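Local coordinates for Ceg4 (Legionella pneumophila subsp. pneumophila, PDB 6AOK), which removes phosphate from phosphotyrosine as a magnesium-binding HAD-like phosphatase effector and attenuates the activation of eukaryotic MAPK pathways, at residues G25-G28 with N29-V32; F96-E99 with V100-D104; Y143-N146 with D147-R151; P56-D59 with P60-Q64. All blocks are in the same frame, centred on the assembly; numbering follows the deposited sequence.

Contact 1: residues G25-G28 with N29-V32; sequences GKSG and NETV
Thr31 reaches back over the turn to Ser27, its hydroxyl OG1 giving a hydrogen bond to the carbonyl O of Ser27 at 2.9 Å. The hydroxyl stands above the plane of that carbonyl, 49° out of it, and its position follows from a first torsion that lays OG1 beside the backbone N of Thr31, anti to the carbonyl carbon (chi1 -64°). A weak bond from Glu30 N ends on the same oxygen. One residue on, Gly28 O is gripped twice, by Thr31 N at 3.0 Å from above the carbonyl plane and by Val32 N at 3.1 Å almost straight along the C=O axis. The turn belongs to the loop that follows strand 13-17 and a DxDx(T/V) sequence consistent with the HAD signature, close to the magnesium ion held by Asp18, Asp20 and Asp167; the nearest side-chain atom of Ser27 is about 5 Å from the metal. Ser27 OG makes a weak hydrogen bond to Asn29 OD1 and lies 3.4 Å from Glu30 CG. A water bridges Ser27 N and Glu30 OE1, donating to the carboxylate at 2.7 Å. The chain of Lys26 passes Glu30 at about a right angle, CD 3.6 Å from OE1, while its NZ goes on to a salt bridge with Asp86. Farther out, Thr31 packs on Asp20 and on Tyr37 of helix 35-39.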
loop_
_atom_site.group_PDB
_atom_site.type_symbol
_atom_site.label_atom_id
_atom_site.label_comp_id
_atom_site.label_asym_id
_atom_site.label_seq_id
_atom_site.Cartn_x
_atom_site.Cartn_y
_atom_site.Cartn_z
ATOM N N GLY A 25 10.711 1.919 -2.063
ATOM C CA GLY A 25 11.673 1.682 -3.133
ATOM C C GLY A 25 12.536 0.429 -3.010
ATOM O O GLY A 25 13.513 0.297 -3.745
ATOM N N LYS A 26 12.211 -0.506 -2.111
ATOM C CA LYS A 26 13.011 -1.707 -1.908
ATOM C C LYS A 26 12.083 -2.905 -2.005
ATOM O O LYS A 26 11.031 -2.914 -1.364
ATOM C CB LYS A 26 13.703 -1.706 -0.531
ATOM C CG LYS A 26 14.969 -0.930 -0.490
ATOM C CD LYS A 26 16.045 -1.600 -1.359
ATOM C CE LYS A 26 17.391 -0.863 -1.300
ATOM N NZ LYS A 26 17.329 0.501 -1.931
ATOM N N SER A 27 12.510 -3.938 -2.717
ATOM C CA SER A 27 11.718 -5.161 -2.820
ATOM C C SER A 27 11.598 -5.887 -1.472
ATOM O O SER A 27 12.396 -5.690 -0.534
ATOM C CB SER A 27 12.338 -6.100 -3.859
ATOM O OG SER A 27 13.482 -6.711 -3.296
ATOM N N GLY A 28 10.590 -6.760 -1.380
ATOM C CA GLY A 28 10.341 -7.460 -0.116
ATOM C C GLY A 28 11.545 -8.204 0.422
ATOM O O GLY A 28 11.896 -8.081 1.603
ATOM N N ASN A 29 12.217 -8.992 -0.429
ATOM C CA ASN A 29 13.321 -9.753 0.144
ATOM C C ASN A 29 14.574 -8.909 0.358
ATOM O O ASN A 29 15.522 -9.382 1.009
ATOM C CB ASN A 29 13.594 -11.026 -0.707
ATOM C CG ASN A 29 14.426 -10.782 -1.918
ATOM O OD1 ASN A 29 14.582 -9.650 -2.364
ATOM N ND2 ASN A 29 14.945 -11.888 -2.516
ATOM N N GLU A 30 14.607 -7.663 -0.120
ATOM C CA GLU A 30 15.647 -6.729 0.306
ATOM C C GLU A 30 15.259 -5.898 1.541
ATOM O O GLU A 30 16.039 -5.033 1.962
ATOM C CB GLU A 30 16.018 -5.779 -0.864
ATOM C CG GLU A 30 16.662 -6.570 -2.003
ATOM C CD GLU A 30 16.911 -5.759 -3.262
ATOM O OE1 GLU A 30 16.930 -4.502 -3.217
ATOM O OE2 GLU A 30 17.086 -6.415 -4.322
ATOM N N THR A 31 14.081 -6.126 2.117
ATOM C CA THR A 31 13.554 -5.375 3.250
ATOM C C THR A 31 13.530 -6.200 4.521
ATOM O O THR A 31 14.054 -5.769 5.558
ATOM C CB THR A 31 12.123 -4.892 2.940
ATOM O OG1 THR A 31 12.167 -3.982 1.840
ATOM C CG2 THR A 31 11.495 -4.189 4.086
ATOM N N VAL A 32 12.914 -7.389 4.464
ATOM C CA VAL A 32 12.467 -8.005 5.711
ATOM C C VAL A 32 13.564 -8.759 6.417
ATOM O O VAL A 32 13.371 -9.129 7.579
ATOM C CB VAL A 32 11.255 -8.939 5.511
ATOM C CG1 VAL A 32 10.042 -8.121 4.947
ATOM C CG2 VAL A 32 11.624 -10.164 4.631
HETATM O O HOH W 1 14.782 -3.462 -4.552
#

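Contact 2: residues F96-E99 with V100-D104; sequences FFHE and VLKND
The last turn of helix 91-100 and the loop that leads from it into strand 106-111 meet here, on one of the helices flanking the parallel sheet of the HAD-like fold. Val100 carries the apolar part, packing its two methyls against two phenylalanines. CG1 sits over one face of the Phe96 ring, offset toward the rim, in a CH-pi contact 4.0 Å from the ring centroid and 21° off the normal. CG2 lies between the two rings, 3.8 Å from Phe96 CE2 and 3.9 Å from Phe97 CD1. Phe96 turns its ring along the helix toward Val100 because CG is anti to the backbone N (chi1 179°), and its CD2 also lies above the centre of the Phe97 ring. Leu101 adds a looser contact, CD1 to Phe97 CB at 4.2 Å. Beneath these side chains the helical bonds run from Val100 N to Phe96 O and from Leu101 N to Phe97 O, both 2.9 Å; the next, Lys102 N to Glu99 O, is weak at 3.4 Å. At the surface a water spans the turn, donating to Glu99 OE2 at 2.8 Å and accepting from Asn103 ND2, while Asn103 OD1 binds the backbone N of Asp105. Val100 and Leu101 rest on Val108 of strand 106-111. Phe96 meets Trp201, Tyr204 and Leu205 of helix 201-211, and Phe97 lies edge-to-face with Phe123 of helix 116-125.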
loop_
_atom_site.group_PDB
_atom_site.type_symbol
_atom_site.label_atom_id
_atom_site.label_comp_id
_atom_site.label_asym_id
_atom_site.label_seq_id
_atom_site.Cartn_x
_atom_site.Cartn_y
_atom_site.Cartn_z
ATOM N N PHE A 96 0.023 10.814 -2.936
ATOM C CA PHE A 96 -1.041 9.980 -3.485
ATOM C C PHE A 96 -1.922 9.381 -2.389
ATOM O O PHE A 96 -3.163 9.486 -2.447
ATOM C CB PHE A 96 -0.448 8.849 -4.310
ATOM C CG PHE A 96 -1.478 7.916 -4.890
ATOM C CD1 PHE A 96 -2.102 8.197 -6.091
ATOM C CD2 PHE A 96 -1.808 6.729 -4.226
ATOM C CE1 PHE A 96 -3.033 7.284 -6.627
ATOM C CE2 PHE A 96 -2.732 5.875 -4.728
ATOM C CZ PHE A 96 -3.338 6.136 -5.938
ATOM N N PHE A 97 -1.299 8.747 -1.382
ATOM C CA PHE A 97 -2.078 8.138 -0.306
ATOM C C PHE A 97 -2.803 9.151 0.563
ATOM O O PHE A 97 -3.908 8.859 1.026
ATOM C CB PHE A 97 -1.175 7.210 0.516
ATOM C CG PHE A 97 -0.911 5.958 -0.225
ATOM C CD1 PHE A 97 -1.921 5.017 -0.358
ATOM C CD2 PHE A 97 0.264 5.771 -0.921
ATOM C CE1 PHE A 97 -1.735 3.874 -1.120
ATOM C CE2 PHE A 97 0.467 4.619 -1.710
ATOM C CZ PHE A 97 -0.552 3.670 -1.808
ATOM N N HIS A 98 -2.251 10.350 0.786
ATOM C CA HIS A 98 -3.062 11.350 1.466
ATOM C C HIS A 98 -4.314 11.651 0.657
ATOM O O HIS A 98 -5.396 11.829 1.217
ATOM C CB HIS A 98 -2.283 12.656 1.713
ATOM C CG HIS A 98 -1.380 12.614 2.916
ATOM N ND1 HIS A 98 -1.817 12.236 4.172
ATOM C CD2 HIS A 98 -0.054 12.876 3.042
ATOM C CE1 HIS A 98 -0.803 12.279 5.023
ATOM N NE2 HIS A 98 0.274 12.692 4.366
ATOM N N GLU A 99 -4.200 11.714 -0.658
ATOM C CA GLU A 99 -5.398 11.982 -1.444
ATOM C C GLU A 99 -6.391 10.811 -1.373
ATOM O O GLU A 99 -7.594 11.005 -1.147
ATOM C CB GLU A 99 -5.013 12.256 -2.885
ATOM C CG GLU A 99 -6.204 12.432 -3.751
ATOM C CD GLU A 99 -6.840 13.785 -3.546
ATOM O OE1 GLU A 99 -6.131 14.767 -3.198
ATOM O OE2 GLU A 99 -8.064 13.864 -3.731
ATOM N N VAL A 100 -5.919 9.586 -1.564
ATOM C CA VAL A 100 -6.913 8.533 -1.717
ATOM C C VAL A 100 -7.461 8.059 -0.374
ATOM O O VAL A 100 -8.581 7.526 -0.320
ATOM C CB VAL A 100 -6.361 7.349 -2.530
ATOM C CG1 VAL A 100 -6.086 7.787 -4.000
ATOM C CG2 VAL A 100 -5.106 6.735 -1.881
ATOM N N LEU A 101 -6.703 8.216 0.711
ATOM C CA LEU A 101 -7.218 7.760 1.990
ATOM C C LEU A 101 -8.163 8.767 2.611
ATOM O O LEU A 101 -8.706 8.483 3.674
ATOM C CB LEU A 101 -6.089 7.485 2.970
ATOM C CG LEU A 101 -5.203 6.318 2.572
ATOM C CD1 LEU A 101 -3.933 6.163 3.504
ATOM C CD2 LEU A 101 -6.050 5.007 2.537
ATOM N N LYS A 102 -8.342 9.947 2.007
ATOM C CA LYS A 102 -9.376 10.869 2.446
ATOM C C LYS A 102 -10.593 10.843 1.541
ATOM O O LYS A 102 -11.550 11.578 1.782
ATOM C CB LYS A 102 -8.818 12.285 2.525
ATOM C CG LYS A 102 -7.579 12.400 3.451
ATOM C CD LYS A 102 -6.655 13.601 3.093
ATOM C CE LYS A 102 -5.722 14.000 4.232
ATOM N NZ LYS A 102 -6.270 15.172 4.979
ATOM N N ASN A 103 -10.561 10.061 0.487
ATOM C CA ASN A 103 -11.634 10.011 -0.503
ATOM C C ASN A 103 -12.400 8.706 -0.313
ATOM O O ASN A 103 -11.899 7.623 -0.644
ATOM C CB ASN A 103 -11.078 10.115 -1.913
ATOM C CG ASN A 103 -12.168 10.156 -2.962
ATOM O OD1 ASN A 103 -13.291 9.698 -2.734
ATOM N ND2 ASN A 103 -11.829 10.668 -4.138
ATOM N N ASP A 104 -13.615 8.826 0.205
ATOM C CA ASP A 104 -14.442 7.719 0.546
ATOM C C ASP A 104 -14.819 6.892 -0.655
ATOM O O ASP A 104 -15.166 5.777 -0.497
ATOM C CB ASP A 104 -15.708 8.224 1.237
ATOM C CG ASP A 104 -15.488 8.430 2.735
ATOM O OD1 ASP A 104 -15.431 7.448 3.489
ATOM O OD2 ASP A 104 -15.294 9.599 3.113
HETATM O O HOH W 2 -9.339 11.874 -5.186
#

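Contact 3: residues Y143-N146 with D147-R151; sequences YKFN and DVNSR
Phe145 and Asn149 lie side by side one helical turn apart and point the same way, the plane of the ring only 8° from that of the amide. The touch is made by the aliphatic root of the asparagine: CB stands over one face of the ring, offset toward the rim, 4.2 Å from Phe145 CE2. Both residues have CG anti to the backbone N (chi1 174° for Phe145), which swings ring and amide out on parallel courses; the amide OD1 then accepts from Lys182. Val148 leans on the preceding turn with CG2 3.3 Å from Lys144 O, while the Asp147 carboxylate doubles back toward the start of the helix, where OD2 accepts from Ser141 N. Tyr143, at the N-cap position, has Asn146 N above one face of its ring. Four successive backbone bonds hold the turns together, among them Asp147 N to Tyr143 O at 3.0 Å and Val148 N to Lys144 O at 2.9 Å, the latter nearly straight at 170°. The Lys144 side chain leaves the helix for the active site, where NZ makes salt bridges with Asp18 and Asp166 and donates to Val111 O, which together fix its position. A lysine brought to the metal-binding aspartates from the start of a helix is characteristic of HAD-type active sites, and helix 144-153 supplies it beside the magnesium ion.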
loop_
_atom_site.group_PDB
_atom_site.type_symbol
_atom_site.label_atom_id
_atom_site.label_comp_id
_atom_site.label_asym_id
_atom_site.label_seq_id
_atom_site.Cartn_x
_atom_site.Cartn_y
_atom_site.Cartn_z
ATOM N N TYR A 143 -1.021 -15.057 -1.020
ATOM C CA TYR A 143 -1.453 -15.551 -2.320
ATOM C C TYR A 143 -2.315 -14.441 -2.902
ATOM O O TYR A 143 -3.501 -14.316 -2.557
ATOM C CB TYR A 143 -2.229 -16.860 -2.181
ATOM C CG TYR A 143 -2.627 -17.473 -3.510
ATOM C CD1 TYR A 143 -1.885 -17.222 -4.680
ATOM C CD2 TYR A 143 -3.746 -18.319 -3.592
ATOM C CE1 TYR A 143 -2.235 -17.816 -5.893
ATOM C CE2 TYR A 143 -4.115 -18.885 -4.774
ATOM C CZ TYR A 143 -3.366 -18.644 -5.914
ATOM O OH TYR A 143 -3.789 -19.227 -7.055
ATOM N N LYS A 144 -1.707 -13.611 -3.767
ATOM C CA LYS A 144 -2.393 -12.401 -4.197
ATOM C C LYS A 144 -3.647 -12.699 -5.022
ATOM O O LYS A 144 -4.627 -11.945 -4.948
ATOM C CB LYS A 144 -1.410 -11.508 -4.971
ATOM C CG LYS A 144 -0.229 -11.056 -4.094
ATOM C CD LYS A 144 0.327 -9.663 -4.522
ATOM C CE LYS A 144 1.563 -9.323 -3.717
ATOM N NZ LYS A 144 2.164 -7.972 -4.006
ATOM N N PHE A 145 -3.633 -13.753 -5.837
ATOM C CA PHE A 145 -4.843 -14.074 -6.594
ATOM C C PHE A 145 -6.024 -14.284 -5.653
ATOM O O PHE A 145 -7.112 -13.756 -5.887
ATOM C CB PHE A 145 -4.667 -15.323 -7.465
ATOM C CG PHE A 145 -5.964 -15.740 -8.139
ATOM C CD1 PHE A 145 -6.373 -15.117 -9.295
ATOM C CD2 PHE A 145 -6.809 -16.670 -7.548
ATOM C CE1 PHE A 145 -7.597 -15.467 -9.917
ATOM C CE2 PHE A 145 -8.020 -17.015 -8.124
ATOM C CZ PHE A 145 -8.414 -16.403 -9.338
ATOM N N ASN A 146 -5.836 -15.080 -4.591
ATOM C CA ASN A 146 -6.963 -15.360 -3.701
ATOM C C ASN A 146 -7.353 -14.114 -2.942
ATOM O O ASN A 146 -8.549 -13.869 -2.704
ATOM C CB ASN A 146 -6.608 -16.483 -2.716
ATOM C CG ASN A 146 -7.017 -17.866 -3.239
ATOM O OD1 ASN A 146 -7.586 -18.006 -4.349
ATOM N ND2 ASN A 146 -6.707 -18.910 -2.454
ATOM N N ASP A 147 -6.361 -13.310 -2.543
ATOM C CA ASP A 147 -6.686 -12.097 -1.801
ATOM C C ASP A 147 -7.526 -11.139 -2.649
ATOM O O ASP A 147 -8.513 -10.577 -2.161
ATOM C CB ASP A 147 -5.415 -11.419 -1.309
ATOM C CG ASP A 147 -4.911 -12.011 0.035
ATOM O OD1 ASP A 147 -5.631 -12.831 0.649
ATOM O OD2 ASP A 147 -3.800 -11.670 0.486
ATOM N N VAL A 148 -7.145 -10.914 -3.906
ATOM C CA VAL A 148 -7.932 -9.983 -4.730
ATOM C C VAL A 148 -9.276 -10.618 -5.127
ATOM O O VAL A 148 -10.326 -9.947 -5.203
ATOM C CB VAL A 148 -7.101 -9.577 -5.961
ATOM C CG1 VAL A 148 -7.912 -8.731 -6.975
ATOM C CG2 VAL A 148 -5.821 -8.867 -5.479
ATOM N N ASN A 149 -9.253 -11.913 -5.450
ATOM C CA ASN A 149 -10.482 -12.578 -5.838
ATOM C C ASN A 149 -11.504 -12.507 -4.713
ATOM O O ASN A 149 -12.687 -12.223 -4.945
ATOM C CB ASN A 149 -10.194 -14.032 -6.198
ATOM C CG ASN A 149 -11.452 -14.763 -6.670
ATOM O OD1 ASN A 149 -11.961 -14.470 -7.747
ATOM N ND2 ASN A 149 -11.955 -15.715 -5.867
ATOM N N SER A 150 -11.068 -12.792 -3.491
ATOM C CA SER A 150 -11.984 -12.760 -2.354
ATOM C C SER A 150 -12.451 -11.333 -2.056
ATOM O O SER A 150 -13.626 -11.093 -1.767
ATOM C CB SER A 150 -11.294 -13.366 -1.128
ATOM O OG SER A 150 -11.194 -14.770 -1.240
ATOM N N ARG A 151 -11.544 -10.375 -2.110
ATOM C CA ARG A 151 -11.915 -8.989 -1.839
ATOM C C ARG A 151 -12.912 -8.453 -2.875
ATOM O O ARG A 151 -13.903 -7.794 -2.518
ATOM C CB ARG A 151 -10.646 -8.150 -1.813
ATOM C CG ARG A 151 -10.926 -6.691 -1.517
ATOM C CD ARG A 151 -11.474 -6.551 -0.095
ATOM N NE ARG A 151 -11.459 -5.136 0.259
ATOM C CZ ARG A 151 -12.418 -4.529 0.935
ATOM N NH1 ARG A 151 -13.502 -5.205 1.277
ATOM N NH2 ARG A 151 -12.273 -3.251 1.257
#

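Contact 4: residues P56-D59 with P60-Q64; sequences PMKD and PIEAQ
The carboxylates of Glu62 and Asp59 come close at the start of helix 60-71, their planes 46° apart. Glu62 is modelled in two conformers, and in this one OE2 takes the backbone N of Asp59 on its anti side at 2.9 Å, the donor standing 30° out of the carboxylate plane. The same oxygen is 3.2 Å from Asp59 OD2, a like-charge approach that is doubtful for the same reason. Lys58 crosses the glutamate at about a right angle, with its CB 3.4 Å from OE2. Glu62 reaches back because CG lies beside its own backbone N (chi1 -49°) and the chain then extends past CG, which carries the carboxylate to the residue before the helix. Asp59 occupies the N-cap position, yet its side chain makes no capping bond; in this conformer the side-chain-to-backbone bond comes instead from the third helical residue, which is the reciprocal half of a capping box. Asp59 O accepts from Ala63 N at 2.9 Å, opening the helical bonding, and Pro60 fills the first helical position. The ammonium of Lys58 runs on to Ser39 O. Ala63 packs on Leu40, and selenomethionine Met57 lies against Glu117 and Tyr118, so the turn is joined to the end of helix 35-39 through Lys58 and Ala63 and to helix 116-125 through Met57.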
loop_
_atom_site.group_PDB
_atom_site.type_symbol
_atom_site.label_atom_id
_atom_site.label_comp_id
_atom_site.label_asym_id
_atom_site.label_seq_id
_atom_site.Cartn_x
_atom_site.Cartn_y
_atom_site.Cartn_z
ATOM N N PRO A 56 5.993 -11.788 16.821
ATOM C CA PRO A 56 5.264 -10.582 17.244
ATOM C C PRO A 56 6.135 -9.340 17.114
ATOM O O PRO A 56 7.351 -9.358 17.346
ATOM C CB PRO A 56 4.886 -10.887 18.704
ATOM C CG PRO A 56 4.747 -12.425 18.746
ATOM C CD PRO A 56 5.913 -12.863 17.837
HETATM N N MSE A 57 5.521 -8.268 16.659
HETATM C CA MSE A 57 6.255 -7.028 16.435
HETATM C C MSE A 57 6.263 -6.201 17.699
HETATM O O MSE A 57 5.374 -6.333 18.546
HETATM C CB MSE A 57 5.626 -6.228 15.277
HETATM C CG MSE A 57 6.467 -5.065 14.816
HETATM SE SE MSE A 57 6.169 -4.589 12.927
HETATM C CE MSE A 57 7.106 -5.998 12.012
ATOM N N LYS A 58 7.307 -5.381 17.879
ATOM C CA LYS A 58 7.311 -4.439 18.992
ATOM C C LYS A 58 6.085 -3.534 18.907
ATOM O O LYS A 58 5.498 -3.331 17.842
ATOM C CB LYS A 58 8.603 -3.604 18.977
ATOM C CG LYS A 58 9.803 -4.447 19.501
ATOM C CD LYS A 58 11.134 -3.801 19.302
ATOM C CE LYS A 58 12.292 -4.727 19.744
ATOM N NZ LYS A 58 13.598 -4.035 19.395
ATOM N N ASP A 59 5.722 -2.959 20.032
ATOM C CA ASP A 59 4.591 -2.031 20.053
ATOM C C ASP A 59 4.745 -0.922 19.021
ATOM O O ASP A 59 5.878 -0.483 18.758
ATOM C CB ASP A 59 4.439 -1.387 21.435
ATOM C CG ASP A 59 4.154 -2.415 22.543
ATOM O OD1 ASP A 59 3.151 -3.136 22.384
ATOM O OD2 ASP A 59 4.818 -2.398 23.616
ATOM N N PRO A 60 3.627 -0.386 18.487
ATOM C CA PRO A 60 3.739 0.700 17.496
ATOM C C PRO A 60 4.588 1.857 17.970
ATOM O O PRO A 60 5.357 2.402 17.157
ATOM C CB PRO A 60 2.279 1.138 17.288
ATOM C CG PRO A 60 1.484 -0.138 17.576
ATOM C CD PRO A 60 2.219 -0.795 18.722
ATOM N N ILE A 61 4.452 2.277 19.245
ATOM C CA ILE A 61 5.213 3.446 19.690
ATOM C C ILE A 61 6.711 3.141 19.736
ATOM O O ILE A 61 7.534 4.040 19.539
ATOM C CB ILE A 61 4.718 3.970 21.054
ATOM C CG1 ILE A 61 5.201 5.416 21.283
ATOM C CG2 ILE A 61 5.215 3.100 22.190
ATOM C CD1 ILE A 61 4.714 6.428 20.148
ATOM N N GLU A 62 7.089 1.882 19.999
ATOM C CA GLU A 62 8.488 1.472 19.909
ATOM C C GLU A 62 8.972 1.458 18.470
ATOM O O GLU A 62 10.105 1.847 18.189
ATOM C CB GLU A 62 8.696 0.069 20.474
ATOM C CG GLU A 62 8.130 -0.263 21.828
ATOM C CD GLU A 62 8.528 -1.696 22.231
ATOM O OE1 GLU A 62 9.681 -1.824 22.630
ATOM O OE2 GLU A 62 7.714 -2.665 22.167
ATOM N N ALA A 63 8.131 0.955 17.540
ATOM C CA ALA A 63 8.524 0.969 16.131
ATOM C C ALA A 63 8.742 2.400 15.655
ATOM O O ALA A 63 9.693 2.695 14.912
ATOM C CB ALA A 63 7.455 0.282 15.263
ATOM N N GLN A 64 7.873 3.308 16.092
ATOM C CA GLN A 64 8.054 4.715 15.746
ATOM C C GLN A 64 9.409 5.233 16.240
ATOM O O GLN A 64 10.124 5.947 15.518
ATOM C CB GLN A 64 6.887 5.511 16.346
ATOM C CG GLN A 64 7.019 7.002 16.169
ATOM C CD GLN A 64 6.646 7.473 14.760
ATOM O OE1 GLN A 64 6.064 6.699 13.929
ATOM N NE2 GLN A 64 7.004 8.734 14.466
#

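In the fold
From the N terminus, strand 13-17 brings the chain to the magnesium site, and contact 1 closes a turn in the loop beyond it, before helix 35-39. Contact 4 follows, starting helix 60-71, its centre about 19 Å from that of contact 1. Contact 2 ends helix 91-100 and leads into strand 106-111, on the opposite side of the chain's centre from contact 1. Contact 3 comes last, starting helix 144-153 after strand 136-139. The four are in series, none nested or crossed, and none touch. Contacts 1 and 3 both approach the metal, through Ser27 and Lys144; contact 2 joins helix to sheet, and contact 4 lies away from the site.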